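Local structure of putative polyketide cyclase (Acidithiobacillus ferrooxidans, 3F9S) at residues G81-M86 with V115-G120; A65-Q70 with W90-K95; E26-Y31 with A54-R59; H40-P45 with W127-R132. The protein probably acts as a polyketide cyclase of the SnoaL-like family, closing rings in a polyketide-type substrate. All coordinates share one frame; numbering follows the deposited sequence.

Contact 1 (G81-M86 with V115-G120)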
# COMPACT_ATOMS: atom_id res chain seq x y z
N GLY A 81 4.79 17.58 0.86
CA GLY A 81 4.98 18.24 -0.43
C GLY A 81 3.66 18.30 -1.16
O GLY A 81 2.64 18.64 -0.56
N ASP A 82 3.67 17.86 -2.42
CA ASP A 82 2.49 17.80 -3.29
C ASP A 82 1.64 16.54 -3.16
O ASP A 82 0.77 16.29 -4.00
CB ASP A 82 2.92 17.99 -4.77
CG ASP A 82 3.74 16.82 -5.35
OD1 ASP A 82 4.24 15.93 -4.62
OD2 ASP A 82 3.95 16.82 -6.59
N ALA A 83 1.88 15.76 -2.11
CA ALA A 83 1.21 14.49 -1.93
C ALA A 83 0.62 14.34 -0.55
O ALA A 83 1.11 14.92 0.42
CB ALA A 83 2.16 13.36 -2.20
N VAL A 84 -0.44 13.56 -0.48
CA VAL A 84 -1.02 13.13 0.77
C VAL A 84 -1.24 11.64 0.61
O VAL A 84 -1.94 11.22 -0.29
CB VAL A 84 -2.31 13.82 1.15
CG1 VAL A 84 -2.77 13.32 2.54
CG2 VAL A 84 -2.10 15.35 1.17
N VAL A 85 -0.62 10.87 1.48
CA VAL A 85 -0.82 9.43 1.52
C VAL A 85 -1.99 9.17 2.45
O VAL A 85 -2.02 9.70 3.56
CB VAL A 85 0.39 8.68 2.02
CG1 VAL A 85 0.12 7.16 1.91
CG2 VAL A 85 1.67 9.03 1.23
N MSE A 86 -2.95 8.35 2.00
CA MSE A 86 -4.10 7.97 2.77
C MSE A 86 -4.00 6.47 2.97
O MSE A 86 -3.84 5.74 2.00
CB MSE A 86 -5.37 8.27 1.98
CG MSE A 86 -6.64 8.02 2.71
SE MSE A 86 -7.96 8.31 1.27
CE MSE A 86 -8.09 6.69 0.39
N VAL A 115 -1.18 7.02 -2.26
CA VAL A 115 -0.52 8.32 -2.34
C VAL A 115 -1.36 9.09 -3.33
O VAL A 115 -1.55 8.64 -4.47
CB VAL A 115 0.89 8.24 -2.89
CG1 VAL A 115 1.52 9.64 -2.85
CG2 VAL A 115 1.74 7.24 -2.07
N TYR A 116 -1.83 10.25 -2.92
CA TYR A 116 -2.58 11.13 -3.79
C TYR A 116 -1.72 12.32 -4.05
O TYR A 116 -1.17 12.86 -3.11
CB TYR A 116 -3.88 11.60 -3.13
CG TYR A 116 -4.99 10.67 -3.41
CD1 TYR A 116 -5.55 10.64 -4.70
CD2 TYR A 116 -5.50 9.82 -2.45
CE1 TYR A 116 -6.57 9.80 -5.01
CE2 TYR A 116 -6.54 8.96 -2.75
CZ TYR A 116 -7.06 8.95 -4.04
OH TYR A 116 -8.10 8.14 -4.39
N TYR A 117 -1.61 12.68 -5.32
CA TYR A 117 -0.84 13.82 -5.74
C TYR A 117 -1.81 14.93 -6.03
O TYR A 117 -2.86 14.69 -6.65
CB TYR A 117 -0.01 13.46 -6.97
CG TYR A 117 1.09 12.54 -6.58
CD1 TYR A 117 2.25 13.08 -6.01
CD2 TYR A 117 0.99 11.15 -6.71
CE1 TYR A 117 3.29 12.27 -5.62
CE2 TYR A 117 2.05 10.32 -6.30
CZ TYR A 117 3.18 10.90 -5.76
OH TYR A 117 4.28 10.18 -5.36
N PHE A 118 -1.39 16.14 -5.67
CA PHE A 118 -2.22 17.32 -5.78
C PHE A 118 -1.64 18.38 -6.67
O PHE A 118 -0.43 18.49 -6.85
CB PHE A 118 -2.37 17.98 -4.42
CG PHE A 118 -3.30 17.27 -3.52
CD1 PHE A 118 -2.89 16.12 -2.84
CD2 PHE A 118 -4.58 17.78 -3.29
CE1 PHE A 118 -3.75 15.49 -1.97
CE2 PHE A 118 -5.44 17.15 -2.43
CZ PHE A 118 -5.02 16.00 -1.77
N ASP A 119 -2.55 19.13 -7.25
CA ASP A 119 -2.22 20.36 -7.96
C ASP A 119 -3.26 21.29 -7.35
O ASP A 119 -4.41 21.27 -7.78
CB ASP A 119 -2.36 20.17 -9.47
CG ASP A 119 -2.03 21.41 -10.27
OD1 ASP A 119 -1.85 22.50 -9.69
OD2 ASP A 119 -1.96 21.30 -11.50
N GLY A 120 -2.86 22.05 -6.33
CA GLY A 120 -3.81 22.87 -5.58
C GLY A 120 -4.75 21.94 -4.84
O GLY A 120 -4.31 21.01 -4.17

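Contact 2 (A65-Q70 with W90-K95)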
# COMPACT_ATOMS: atom_id res chain seq x y z
N ALA A 65 -19.30 -0.22 -9.16
CA ALA A 65 -20.24 -1.27 -9.55
C ALA A 65 -19.90 -2.66 -9.02
O ALA A 65 -20.80 -3.44 -8.76
CB ALA A 65 -20.38 -1.32 -11.07
N ALA A 66 -18.62 -2.97 -8.88
CA ALA A 66 -18.18 -4.26 -8.34
C ALA A 66 -18.64 -4.49 -6.89
O ALA A 66 -19.04 -5.59 -6.52
CB ALA A 66 -16.65 -4.36 -8.41
N PHE A 67 -18.58 -3.43 -6.09
CA PHE A 67 -18.97 -3.43 -4.68
C PHE A 67 -19.69 -2.12 -4.44
O PHE A 67 -19.07 -1.18 -3.91
CB PHE A 67 -17.72 -3.54 -3.84
CG PHE A 67 -16.99 -4.83 -4.02
CD1 PHE A 67 -17.38 -5.96 -3.31
CD2 PHE A 67 -15.92 -4.92 -4.90
CE1 PHE A 67 -16.71 -7.17 -3.47
CE2 PHE A 67 -15.23 -6.13 -5.06
CZ PHE A 67 -15.62 -7.25 -4.34
N PRO A 68 -20.98 -2.04 -4.83
CA PRO A 68 -21.71 -0.77 -4.77
C PRO A 68 -21.91 -0.12 -3.41
O PRO A 68 -22.08 1.09 -3.37
CB PRO A 68 -23.04 -1.09 -5.46
CG PRO A 68 -23.19 -2.54 -5.40
CD PRO A 68 -21.81 -3.12 -5.36
N ASP A 69 -21.86 -0.89 -2.33
CA ASP A 69 -21.99 -0.32 -0.98
C ASP A 69 -20.63 -0.15 -0.30
O ASP A 69 -20.58 0.04 0.91
CB ASP A 69 -22.93 -1.15 -0.12
CG ASP A 69 -22.34 -2.47 0.34
OD1 ASP A 69 -21.23 -2.86 -0.08
OD2 ASP A 69 -23.00 -3.09 1.18
N GLN A 70 -19.54 -0.22 -1.07
CA GLN A 70 -18.21 -0.11 -0.50
C GLN A 70 -18.02 1.19 0.25
O GLN A 70 -18.55 2.22 -0.14
CB GLN A 70 -17.12 -0.26 -1.56
CG GLN A 70 -17.02 0.85 -2.58
CD GLN A 70 -16.06 0.50 -3.69
OE1 GLN A 70 -14.88 0.84 -3.60
NE2 GLN A 70 -16.52 -0.24 -4.68
N TRP A 90 -11.48 -0.80 4.28
CA TRP A 90 -12.54 -0.80 3.31
C TRP A 90 -13.43 -1.96 3.62
O TRP A 90 -12.95 -3.01 4.06
CB TRP A 90 -11.86 -1.01 1.98
CG TRP A 90 -12.68 -1.09 0.79
CD1 TRP A 90 -13.00 -0.07 -0.02
CD2 TRP A 90 -13.22 -2.27 0.19
NE1 TRP A 90 -13.70 -0.51 -1.10
CE2 TRP A 90 -13.86 -1.87 -1.00
CE3 TRP A 90 -13.19 -3.63 0.52
CZ2 TRP A 90 -14.48 -2.77 -1.84
CZ3 TRP A 90 -13.82 -4.53 -0.31
CH2 TRP A 90 -14.47 -4.10 -1.48
N THR A 91 -14.72 -1.74 3.46
CA THR A 91 -15.69 -2.77 3.69
C THR A 91 -16.69 -2.66 2.56
O THR A 91 -16.94 -1.57 2.07
CB THR A 91 -16.40 -2.58 5.03
OG1 THR A 91 -17.07 -1.32 5.04
CG2 THR A 91 -15.39 -2.63 6.18
N ALA A 92 -17.21 -3.80 2.15
CA ALA A 92 -18.23 -3.87 1.11
C ALA A 92 -18.91 -5.21 1.26
O ALA A 92 -18.33 -6.14 1.82
CB ALA A 92 -17.59 -3.76 -0.24
N THR A 93 -20.16 -5.27 0.83
CA THR A 93 -20.95 -6.49 0.86
C THR A 93 -20.69 -7.17 -0.47
O THR A 93 -20.65 -6.49 -1.51
CB THR A 93 -22.45 -6.17 0.95
OG1 THR A 93 -22.68 -5.33 2.07
CG2 THR A 93 -23.26 -7.43 1.11
N HIS A 94 -20.52 -8.49 -0.45
CA HIS A 94 -20.31 -9.27 -1.67
C HIS A 94 -21.70 -9.58 -2.21
O HIS A 94 -22.20 -10.70 -2.03
CB HIS A 94 -19.48 -10.52 -1.35
CG HIS A 94 -19.22 -11.40 -2.53
ND1 HIS A 94 -19.10 -12.77 -2.42
CD2 HIS A 94 -19.11 -11.11 -3.85
CE1 HIS A 94 -18.89 -13.28 -3.62
NE2 HIS A 94 -18.89 -12.30 -4.50
N LYS A 95 -22.32 -8.59 -2.86
CA LYS A 95 -23.69 -8.72 -3.39
C LYS A 95 -23.85 -8.62 -4.91
O LYS A 95 -24.96 -8.82 -5.42
CB LYS A 95 -24.63 -7.76 -2.65
CG LYS A 95 -24.36 -6.29 -2.83
CD LYS A 95 -25.34 -5.49 -1.97
CE LYS A 95 -25.29 -4.02 -2.30
NZ LYS A 95 -23.92 -3.48 -2.17
O HOH W 1 -19.95 -7.26 -4.67
O HOH W 2 -19.63 -1.00 3.23
O HOH W 3 -21.05 -4.08 -2.26

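Contact 3 (E26-Y31 with A54-R59)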
# COMPACT_ATOMS: atom_id res chain seq x y z
N GLU A 26 -20.28 12.18 -9.91
CA GLU A 26 -20.17 13.54 -10.45
C GLU A 26 -19.44 14.52 -9.53
O GLU A 26 -18.89 15.50 -10.01
CB GLU A 26 -21.55 14.06 -10.88
CG GLU A 26 -22.24 13.16 -11.94
CD GLU A 26 -21.35 12.88 -13.16
OE1 GLU A 26 -20.84 13.86 -13.72
OE2 GLU A 26 -21.16 11.69 -13.55
N ALA A 27 -19.36 14.22 -8.23
CA ALA A 27 -18.55 15.01 -7.29
C ALA A 27 -17.07 14.99 -7.66
O ALA A 27 -16.33 15.86 -7.22
CB ALA A 27 -18.73 14.54 -5.86
N SER A 28 -16.64 14.00 -8.46
CA SER A 28 -15.28 13.98 -9.03
C SER A 28 -14.91 15.29 -9.71
O SER A 28 -13.76 15.68 -9.69
CB SER A 28 -15.16 12.87 -10.07
OG SER A 28 -15.48 11.62 -9.48
N ASP A 29 -15.89 15.96 -10.32
CA ASP A 29 -15.68 17.27 -10.92
C ASP A 29 -15.06 18.30 -9.98
O ASP A 29 -14.37 19.19 -10.44
CB ASP A 29 -16.98 17.85 -11.45
CG ASP A 29 -17.55 17.07 -12.62
OD1 ASP A 29 -16.90 16.15 -13.14
OD2 ASP A 29 -18.69 17.39 -13.02
N LYS A 30 -15.34 18.21 -8.68
CA LYS A 30 -14.81 19.13 -7.69
C LYS A 30 -13.39 18.81 -7.26
O LYS A 30 -12.71 19.68 -6.73
CB LYS A 30 -15.66 19.09 -6.42
CG LYS A 30 -17.12 19.42 -6.61
CD LYS A 30 -17.87 19.45 -5.27
CE LYS A 30 -18.02 18.07 -4.65
NZ LYS A 30 -18.87 18.10 -3.43
N TYR A 31 -12.96 17.56 -7.46
CA TYR A 31 -11.69 17.08 -6.92
C TYR A 31 -10.60 16.68 -7.88
O TYR A 31 -9.44 16.64 -7.48
CB TYR A 31 -11.99 15.81 -6.12
CG TYR A 31 -12.98 16.02 -5.02
CD1 TYR A 31 -12.66 16.83 -3.94
CD2 TYR A 31 -14.24 15.43 -5.07
CE1 TYR A 31 -13.56 17.04 -2.92
CE2 TYR A 31 -15.17 15.63 -4.05
CZ TYR A 31 -14.80 16.42 -2.96
OH TYR A 31 -15.66 16.64 -1.92
N ALA A 54 -13.73 12.78 -17.18
CA ALA A 54 -14.71 11.83 -17.71
C ALA A 54 -14.20 10.40 -17.55
O ALA A 54 -14.93 9.57 -17.04
CB ALA A 54 -14.99 12.11 -19.18
N GLY A 55 -12.95 10.16 -17.95
CA GLY A 55 -12.29 8.85 -17.83
C GLY A 55 -12.18 8.43 -16.39
O GLY A 55 -12.43 7.27 -16.07
N TYR A 56 -11.82 9.37 -15.53
CA TYR A 56 -11.77 9.13 -14.08
C TYR A 56 -13.14 8.64 -13.58
O TYR A 56 -13.22 7.64 -12.85
CB TYR A 56 -11.39 10.40 -13.34
CG TYR A 56 -11.25 10.16 -11.88
CD1 TYR A 56 -12.37 10.25 -11.04
CD2 TYR A 56 -10.05 9.73 -11.34
CE1 TYR A 56 -12.28 9.99 -9.73
CE2 TYR A 56 -9.96 9.45 -10.00
CZ TYR A 56 -11.07 9.59 -9.22
OH TYR A 56 -10.96 9.31 -7.90
N LYS A 57 -14.20 9.34 -13.98
CA LYS A 57 -15.55 8.99 -13.54
C LYS A 57 -15.95 7.62 -14.05
O LYS A 57 -16.59 6.88 -13.32
CB LYS A 57 -16.55 10.07 -13.94
CG LYS A 57 -16.40 11.30 -13.10
CD LYS A 57 -17.49 12.33 -13.32
CE LYS A 57 -17.35 13.12 -14.55
NZ LYS A 57 -18.31 14.29 -14.51
N GLU A 58 -15.53 7.26 -15.27
CA GLU A 58 -15.82 5.93 -15.79
C GLU A 58 -15.15 4.87 -14.94
O GLU A 58 -15.76 3.86 -14.63
CB GLU A 58 -15.42 5.77 -17.26
CG GLU A 58 -16.23 6.63 -18.20
CD GLU A 58 -17.72 6.38 -18.17
OE1 GLU A 58 -18.15 5.24 -17.92
OE2 GLU A 58 -18.45 7.35 -18.44
N ARG A 59 -13.92 5.13 -14.51
CA ARG A 59 -13.23 4.19 -13.66
C ARG A 59 -13.95 4.07 -12.32
O ARG A 59 -14.10 2.96 -11.82
CB ARG A 59 -11.78 4.59 -13.50
CG ARG A 59 -11.04 3.84 -12.44
CD ARG A 59 -9.62 4.21 -12.51
NE ARG A 59 -8.87 3.53 -11.45
CZ ARG A 59 -8.87 3.90 -10.18
NH1 ARG A 59 -9.54 4.95 -9.74
NH2 ARG A 59 -8.14 3.20 -9.31

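Contact 4 (H40-P45 with W127-R132)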
# COMPACT_ATOMS: atom_id res chain seq x y z
N HIS A 40 0.34 3.99 -10.20
CA HIS A 40 0.59 2.62 -9.81
C HIS A 40 -0.64 2.16 -9.07
O HIS A 40 -1.14 2.85 -8.19
CB HIS A 40 1.81 2.60 -8.89
CG HIS A 40 2.19 1.23 -8.44
ND1 HIS A 40 2.93 0.38 -9.23
CD2 HIS A 40 1.98 0.59 -7.27
CE1 HIS A 40 3.15 -0.75 -8.56
NE2 HIS A 40 2.55 -0.65 -7.38
N ASP A 41 -1.11 0.96 -9.40
CA ASP A 41 -2.33 0.44 -8.82
C ASP A 41 -2.48 -0.98 -9.33
O ASP A 41 -3.19 -1.22 -10.32
CB ASP A 41 -3.53 1.30 -9.23
CG ASP A 41 -4.72 1.12 -8.31
OD1 ASP A 41 -4.80 0.15 -7.52
OD2 ASP A 41 -5.61 1.97 -8.47
N PRO A 42 -1.75 -1.91 -8.69
CA PRO A 42 -1.70 -3.29 -9.13
C PRO A 42 -3.03 -3.88 -9.54
O PRO A 42 -3.99 -3.84 -8.77
CB PRO A 42 -1.11 -4.01 -7.94
CG PRO A 42 -0.12 -2.99 -7.44
CD PRO A 42 -0.88 -1.72 -7.52
N GLY A 43 -3.08 -4.36 -10.78
CA GLY A 43 -4.28 -4.97 -11.33
C GLY A 43 -5.35 -4.02 -11.82
O GLY A 43 -6.34 -4.47 -12.42
N ASP A 44 -5.14 -2.71 -11.64
CA ASP A 44 -6.14 -1.75 -12.05
C ASP A 44 -6.10 -1.69 -13.57
O ASP A 44 -5.03 -1.54 -14.14
CB ASP A 44 -5.89 -0.37 -11.47
CG ASP A 44 -7.07 0.52 -11.63
OD1 ASP A 44 -7.14 1.15 -12.68
OD2 ASP A 44 -7.98 0.50 -10.76
N PRO A 45 -7.26 -1.84 -14.22
CA PRO A 45 -7.28 -1.75 -15.69
C PRO A 45 -6.72 -0.44 -16.26
O PRO A 45 -6.20 -0.44 -17.37
CB PRO A 45 -8.76 -1.90 -16.03
CG PRO A 45 -9.36 -2.54 -14.88
CD PRO A 45 -8.61 -2.10 -13.68
N TRP A 127 -0.85 6.59 -6.42
CA TRP A 127 0.06 5.46 -6.35
C TRP A 127 -0.55 4.66 -5.22
O TRP A 127 -0.57 5.10 -4.08
CB TRP A 127 1.44 5.97 -6.01
CG TRP A 127 2.50 5.01 -6.29
CD1 TRP A 127 3.36 5.05 -7.33
CD2 TRP A 127 2.86 3.90 -5.49
NE1 TRP A 127 4.24 4.00 -7.24
CE2 TRP A 127 3.96 3.28 -6.11
CE3 TRP A 127 2.39 3.36 -4.29
CZ2 TRP A 127 4.58 2.15 -5.59
CZ3 TRP A 127 3.00 2.22 -3.78
CH2 TRP A 127 4.08 1.62 -4.44
N GLN A 128 -1.06 3.48 -5.54
CA GLN A 128 -1.83 2.72 -4.58
C GLN A 128 -1.44 1.27 -4.47
O GLN A 128 -0.99 0.66 -5.43
CB GLN A 128 -3.29 2.80 -5.02
CG GLN A 128 -4.27 1.97 -4.25
CD GLN A 128 -5.64 2.45 -4.54
OE1 GLN A 128 -6.06 3.41 -3.92
NE2 GLN A 128 -6.32 1.86 -5.51
N ILE A 129 -1.58 0.75 -3.26
CA ILE A 129 -1.44 -0.70 -3.05
C ILE A 129 -2.63 -1.03 -2.17
O ILE A 129 -2.93 -0.31 -1.23
CB ILE A 129 -0.14 -1.08 -2.32
CG1 ILE A 129 1.07 -0.47 -2.99
CG2 ILE A 129 -0.03 -2.63 -2.22
CD1 ILE A 129 1.43 -1.04 -4.31
N THR A 130 -3.29 -2.14 -2.46
CA THR A 130 -4.42 -2.59 -1.68
C THR A 130 -4.22 -4.07 -1.39
O THR A 130 -3.51 -4.77 -2.13
CB THR A 130 -5.73 -2.43 -2.45
OG1 THR A 130 -5.76 -3.37 -3.51
CG2 THR A 130 -5.88 -1.04 -3.07
N ASP A 131 -4.89 -4.55 -0.36
CA ASP A 131 -4.81 -5.95 0.04
C ASP A 131 -5.76 -6.81 -0.81
O ASP A 131 -6.76 -7.36 -0.33
CB ASP A 131 -5.11 -6.10 1.52
CG ASP A 131 -4.94 -7.52 2.01
OD1 ASP A 131 -4.22 -8.31 1.35
OD2 ASP A 131 -5.52 -7.81 3.07
N ARG A 132 -5.42 -6.94 -2.09
CA ARG A 132 -6.22 -7.74 -2.99
C ARG A 132 -6.18 -9.22 -2.65
O ARG A 132 -7.18 -9.92 -2.84
CB ARG A 132 -5.77 -7.57 -4.42
CG ARG A 132 -5.91 -6.17 -4.94
CD ARG A 132 -5.64 -6.18 -6.38
NE ARG A 132 -4.24 -6.55 -6.60
CZ ARG A 132 -3.76 -7.04 -7.73
NH1 ARG A 132 -4.52 -7.26 -8.80
NH2 ARG A 132 -2.47 -7.31 -7.79

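Contact 1 (G81-M86 with V115-G120)
Val84 and Phe118 meet on one face of an antiparallel strand pair, their side chains slanting across each other: methyl CG2 of Val84 lies 3.5 Å from Phe118 CE1. That methyl sits anti to the carbonyl carbon of Val84 (CG1 takes the place anti to N, chi1 -177°), which turns it to the phenyl ring. Farther along the same face, Met86, a selenomethionine, runs beside Tyr116 and points the same way, its CE 4.2 Å from Tyr116 CE2 near the plane of the ring. The opposite face carries Ala83, Val85, Val115 and Tyr117. Here CG2 of Val85 touches CG2 of Val115 at 3.8 Å, and Ala83 CB touches both Val115 CG1 and Tyr117 CE1. Beyond Ala83, Asp82 OD1 comes to the edge of the Tyr117 ring, 3.7 Å from CD1, with carboxylate and ring planes 75° apart.

The backbone evidence for the register is the hydrogen-bonded pair Val84 and Tyr116, each N donating to the other's O at 2.8 Å, flanked by the non-hydrogen-bonded pairs Ala83-Tyr117 and Val85-Val115. Phe118 N adds a bond of 2.7 Å to Asp82 O just before the strand begins. The segment axes make 156°, close to antiparallel.

In the sheet, strand 71-80 lies beyond 83-93 and strand 122-130 beyond 107-118. Helix 8-21 covers the Val84, Met86 and Tyr116 face, where the Tyr116 ring meets Phe15, while Phe78 of the second subunit packs on Ala83, Val85 and Tyr117.

Contact 2 (A65-Q70 with W90-K95)
Asp69 grips Thr93 through OD1, which accepts from Thr93 N on its syn lone pair at 2.8 Å, almost straight at 174°; the 2.4 Å between Thr93 OG1 and Asp69 OD2 is too short to be taken at face value. The motif is a type I beta turn, Phe67 to Gln70, which leads from helix 53-66 toward strand 71-80 and docks on the end of strand 83-93. Lys95 NZ makes a longer salt bridge of 3.5 Å to Asp69 OD1. A water donates to both Asp69 OD1 and Thr93 O, tying the carboxylate to the strand a second time.

Inside the turn, Phe67 O accepts from Gln70 N and Gln70 NE2, which approach from opposite faces of its carbonyl plane; this fixes the amide. Gln70 OE1 is thereby set to take the indole NE1 of Trp90 at 3.1 Å, a donor that lies well above the carbonyl plane.

Outside these polar contacts, the edge of Trp90 meets the face of Phe67 in a T-shaped pair, planes at 83° and centroids 5.2 Å apart. Beside it, Ala92 CB rests 3.6 Å from Phe67 CB, and Trp90 CH2 stands 3.7 Å from Phe67 CG, displaced toward the rim of the phenyl ring.

Contact 3 (E26-Y31 with A54-R59)
Lys57 lays its aliphatic chain along the 26-31 helical segment, CG packing on Ser28 CB at 3.6 Å before the chain bends at chi3 (-77°), which swings CE out of line with the extended part. The ammonium then lies between two carboxylates. Glu26 OE1 and Asp29 OD1 each accept from Lys57 NZ at 2.7 Å, and both acidic side chains cross the lysine at about a right angle. Each oxygen is met on its syn side, although NZ stands 34° out of the carboxylate plane of Glu26 and 20° out of that of Asp29. Glu26 has its CB directed away from helix 53-66, and a bend at chi2 turns CD back, so that the carboxylate also lies against Lys57 CD.

On the inner side Ser28 points to the helix. Its OG lies near the plane of the Tyr56 ring, at the edge, 3.6 Å from CE1; this is a packing contact, since the hydroxyl is hydrogen-bonded to Ile25 O. The phenol of Tyr56 reaches past the serine to Trp20 NE1. Helix 8-21 thus closes the buried side, with Val19 against Ser28 and Phe15 against Tyr56, and the contact joins the short helical turns after that helix to helix 53-66.

Glu26 and Asp29 are both exposed, so the network is a surface one resting on the buried Ser28 and Tyr56. Two carboxylates sharing one ammonium leave a formal excess of negative charge, which would be expected to favour the protonated form of Lys57, while the charge of Lys57 should in turn ease the closeness of the two acids.

Contact 4 (H40-P45 with W127-R132)
Aromatic contacts come first: His40 and Trp127, side by side and pointing the same way from paired parallel strands, form an offset stack with the imidazole and the six-membered ring 4.2 Å apart at their centroids and planes at 19°. The parallel bridge puts both on one face; CG anti to the backbone N in each (His40 chi1 -178°) sends the two rings off the same way. His40 CB adds a CH-pi contact 3.3 Å from the centroid of the indole five-membered ring, over its face. Ile129 CD1 meets the imidazole at its edge, 3.3 Å from NE2, whose hydrogen-bond partner is Ser111 OG of the second subunit.

Among the polar contacts, Gln128 N donates to His40 O at 2.7 Å, and Gln128 NE2 donates to Asp41 OD1 at 3.0 Å from above the carboxylate plane. Amide and carboxylate stand 87° apart. Asp41 OD2 is bound by His126 and Arg59, Gln128 OE1 by Thr114, and a glycerol, probably from the crystallisation liquor, bonds to Gln128 NE2 and may mark a pocket.

The third kind is a carbonyl oxygen over a charged plane: Pro42 O lies over the centre of the Arg132 guanidinium, 3.3 Å above it. Outside the two segments, Arg132 NH2 pairs with Asp131 of the second subunit.

Strand 36-40 here runs parallel to 122-130, whose other neighbour is 107-118; helix 132-142 follows after its N-cap Asp131, and the type II turn Asp41-Asp44 leads off toward strand 50-51.

Contacts 1, 2 and 4 are read along one curved mixed sheet, whereas contact 3 belongs to the helices packed with it. Contacts 1 and 2 share strand 83-93, yet their centres lie 26 Å apart on opposite sides of the chain's centre. Contact 4 joins contact 1 directly through Val115 N and Trp127 O, 2.7 Å apart, and its loop along the chain encloses both contacts 1 and 2. Helix 53-66 links contacts 2 and 3; from it Arg59 reaches Asp41 and Asp44 of contact 4. Contacts 1 and 4 also touch the second subunit. The arrangement fits the NTF2-like cone of sheet and helices, dimerised through the sheet.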